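PDB 2XET: F1 capsule-anchoring protein from Yersinia pestis, which acts as the Caf1A usher, an outer-membrane protein whose C-terminal domain is important for assembly of the F1 capsular antigen. Local coordinates for residues L6-S11 / S49-K54. Sequence-based numbering, arbitrary orientation.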
loop_
_atom_site.group_PDB
_atom_site.type_symbol
_atom_site.label_atom_id
_atom_site.label_comp_id
_atom_site.label_asym_id
_atom_site.label_seq_id
_atom_site.Cartn_x
_atom_site.Cartn_y
_atom_site.Cartn_z
ATOM N N LEU A 6 -4.235 -1.582 5.119
ATOM C CA LEU A 6 -2.904 -0.979 5.204
ATOM C C LEU A 6 -2.962 0.541 5.331
ATOM O O LEU A 6 -3.478 1.226 4.440
ATOM C CB LEU A 6 -2.087 -1.363 3.961
ATOM C CG LEU A 6 -0.632 -0.911 3.922
ATOM C CD1 LEU A 6 0.169 -1.578 5.044
ATOM C CD2 LEU A 6 -0.044 -1.236 2.548
ATOM N N HIS A 7 -2.486 1.059 6.469
ATOM C CA HIS A 7 -2.464 2.494 6.685
ATOM C C HIS A 7 -1.139 3.026 6.199
ATOM O O HIS A 7 -0.094 2.633 6.710
ATOM C CB HIS A 7 -2.635 2.838 8.183
ATOM C CG HIS A 7 -2.781 4.300 8.459
ATOM N ND1 HIS A 7 -2.482 4.853 9.688
ATOM C CD2 HIS A 7 -3.204 5.324 7.677
ATOM C CE1 HIS A 7 -2.702 6.156 9.648
ATOM N NE2 HIS A 7 -3.138 6.469 8.441
ATOM N N LEU A 8 -1.189 3.893 5.191
ATOM C CA LEU A 8 0.013 4.445 4.581
ATOM C C LEU A 8 0.244 5.867 5.042
ATOM O O LEU A 8 -0.699 6.620 5.173
ATOM C CB LEU A 8 -0.132 4.425 3.048
ATOM C CG LEU A 8 -0.156 3.045 2.386
ATOM C CD1 LEU A 8 -0.792 3.170 0.993
ATOM C CD2 LEU A 8 1.253 2.437 2.299
ATOM N N LYS A 9 1.501 6.241 5.274
ATOM C CA LYS A 9 1.843 7.649 5.506
ATOM C C LYS A 9 3.124 7.920 4.722
ATOM O O LYS A 9 4.000 7.046 4.675
ATOM C CB LYS A 9 2.031 7.942 7.002
ATOM C CG LYS A 9 2.178 9.433 7.331
ATOM C CD LYS A 9 2.125 9.738 8.829
ATOM C CE LYS A 9 3.106 8.856 9.608
ATOM N NZ LYS A 9 3.308 9.255 11.021
ATOM N N ARG A 10 3.220 9.101 4.096
ATOM C CA ARG A 10 4.414 9.438 3.338
ATOM C C ARG A 10 5.613 9.625 4.280
ATOM O O ARG A 10 5.436 9.937 5.470
ATOM C CB ARG A 10 4.195 10.732 2.546
ATOM C CG ARG A 10 3.211 10.568 1.365
ATOM C CD ARG A 10 2.559 11.916 1.026
ATOM N NE ARG A 10 3.514 13.011 0.856
ATOM C CZ ARG A 10 3.548 13.829 -0.200
ATOM N NH1 ARG A 10 2.694 13.689 -1.195
ATOM N NH2 ARG A 10 4.440 14.808 -0.246
ATOM N N SER A 11 6.831 9.479 3.731
ATOM C CA SER A 11 8.060 9.693 4.514
ATOM C C SER A 11 8.208 11.144 5.056
ATOM O O SER A 11 8.955 11.382 6.037
ATOM C CB SER A 11 9.298 9.250 3.731
ATOM O OG SER A 11 9.273 9.754 2.409
ATOM N N SER A 49 5.441 -8.427 0.003
ATOM C CA SER A 49 5.158 -7.698 -1.239
ATOM C C SER A 49 5.851 -6.330 -1.251
ATOM O O SER A 49 6.267 -5.824 -0.204
ATOM C CB SER A 49 3.651 -7.482 -1.406
ATOM O OG SER A 49 2.989 -8.717 -1.464
ATOM N N LYS A 50 5.952 -5.748 -2.445
ATOM C CA LYS A 50 6.415 -4.373 -2.607
ATOM C C LYS A 50 5.359 -3.667 -3.446
ATOM O O LYS A 50 4.913 -4.205 -4.466
ATOM C CB LYS A 50 7.769 -4.317 -3.320
ATOM C CG LYS A 50 8.922 -4.869 -2.451
ATOM C CD LYS A 50 10.267 -4.797 -3.159
ATOM C CE LYS A 50 11.328 -5.491 -2.308
ATOM N NZ LYS A 50 11.603 -4.705 -1.074
ATOM N N ILE A 51 4.956 -2.484 -2.998
ATOM C CA ILE A 51 3.938 -1.704 -3.721
ATOM C C ILE A 51 4.407 -0.312 -4.134
ATOM O O ILE A 51 5.340 0.254 -3.539
ATOM C CB ILE A 51 2.606 -1.599 -2.909
ATOM C CG1 ILE A 51 2.832 -0.853 -1.582
ATOM C CG2 ILE A 51 1.968 -2.998 -2.702
ATOM C CD1 ILE A 51 1.548 -0.541 -0.780
ATOM N N LEU A 52 3.783 0.195 -5.203
ATOM C CA LEU A 52 3.928 1.562 -5.649
ATOM C C LEU A 52 2.592 2.245 -5.418
ATOM O O LEU A 52 1.538 1.671 -5.703
ATOM C CB LEU A 52 4.244 1.601 -7.146
ATOM C CG LEU A 52 4.472 2.979 -7.781
ATOM C CD1 LEU A 52 5.701 3.723 -7.217
ATOM C CD2 LEU A 52 4.543 2.875 -9.313
ATOM N N VAL A 53 2.655 3.474 -4.910
ATOM C CA VAL A 53 1.475 4.266 -4.630
ATOM C C VAL A 53 1.674 5.557 -5.421
ATOM O O VAL A 53 2.706 6.222 -5.270
ATOM C CB VAL A 53 1.319 4.486 -3.115
ATOM C CG1 VAL A 53 0.061 5.275 -2.813
ATOM C CG2 VAL A 53 1.301 3.122 -2.391
ATOM N N LYS A 54 0.725 5.891 -6.296
ATOM C CA LYS A 54 0.971 6.937 -7.297
ATOM C C LYS A 54 -0.216 7.898 -7.448
ATOM O O LYS A 54 -1.362 7.442 -7.501
ATOM C CB LYS A 54 1.318 6.291 -8.646
ATOM C CG LYS A 54 1.861 7.260 -9.718
ATOM C CD LYS A 54 2.261 6.502 -10.978
ATOM C CE LYS A 54 2.728 7.451 -12.080
ATOM N NZ LYS A 54 3.036 6.659 -13.315
#
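Leu6 and Ile51 come at each other end on, and their last methyls, CD2 of Leu6 and CD1 of Ile51, touch at 3.8 Å. Two residues further along each strand, on the same inward face, Leu8 and Val53 repeat the head-on approach: Leu8 CD1 lies 4.0 Å from Val53 CG2. The other branch of Leu8 also makes a looser contact, with CD2 4.3 Å from Ile51 CD1, so the Ile51 methyl is shared between the two leucines. Ile51 reaches them because CG1 is set between its backbone N and carbonyl carbon (chi1 63°) and the chain then runs on extended to CD1, while CG2 branches off separately. On Val53 it is the methyl anti to the carbonyl carbon, CG2, that faces Leu8. All four side chains are buried near the centre of the chain. The contact is apolar, with no hydrogen bond passing between the segments; the axes of segments 6-10 and 49-54 come no closer than 10.7 Å and make an angle of 62°. That is side-chain packing across the interior of a small β-sandwich-like domain, consistent with the transthyretin-related clan of the PapC C-terminal family: strands 2-10 and 48-54 are not sheet neighbours, and strands 62-68 and 79-87 stand between them in the strand order. Those intervening strands close in on the same cluster: Val67 packs against both Leu6 and Ile51, and Cys85, disulfide-bonded to Cys63, packs against Val53. Val16, from a loop, touches both Leu8 and Val53, and Val22 and Ile24 of strand 21-24 lie against Ile51.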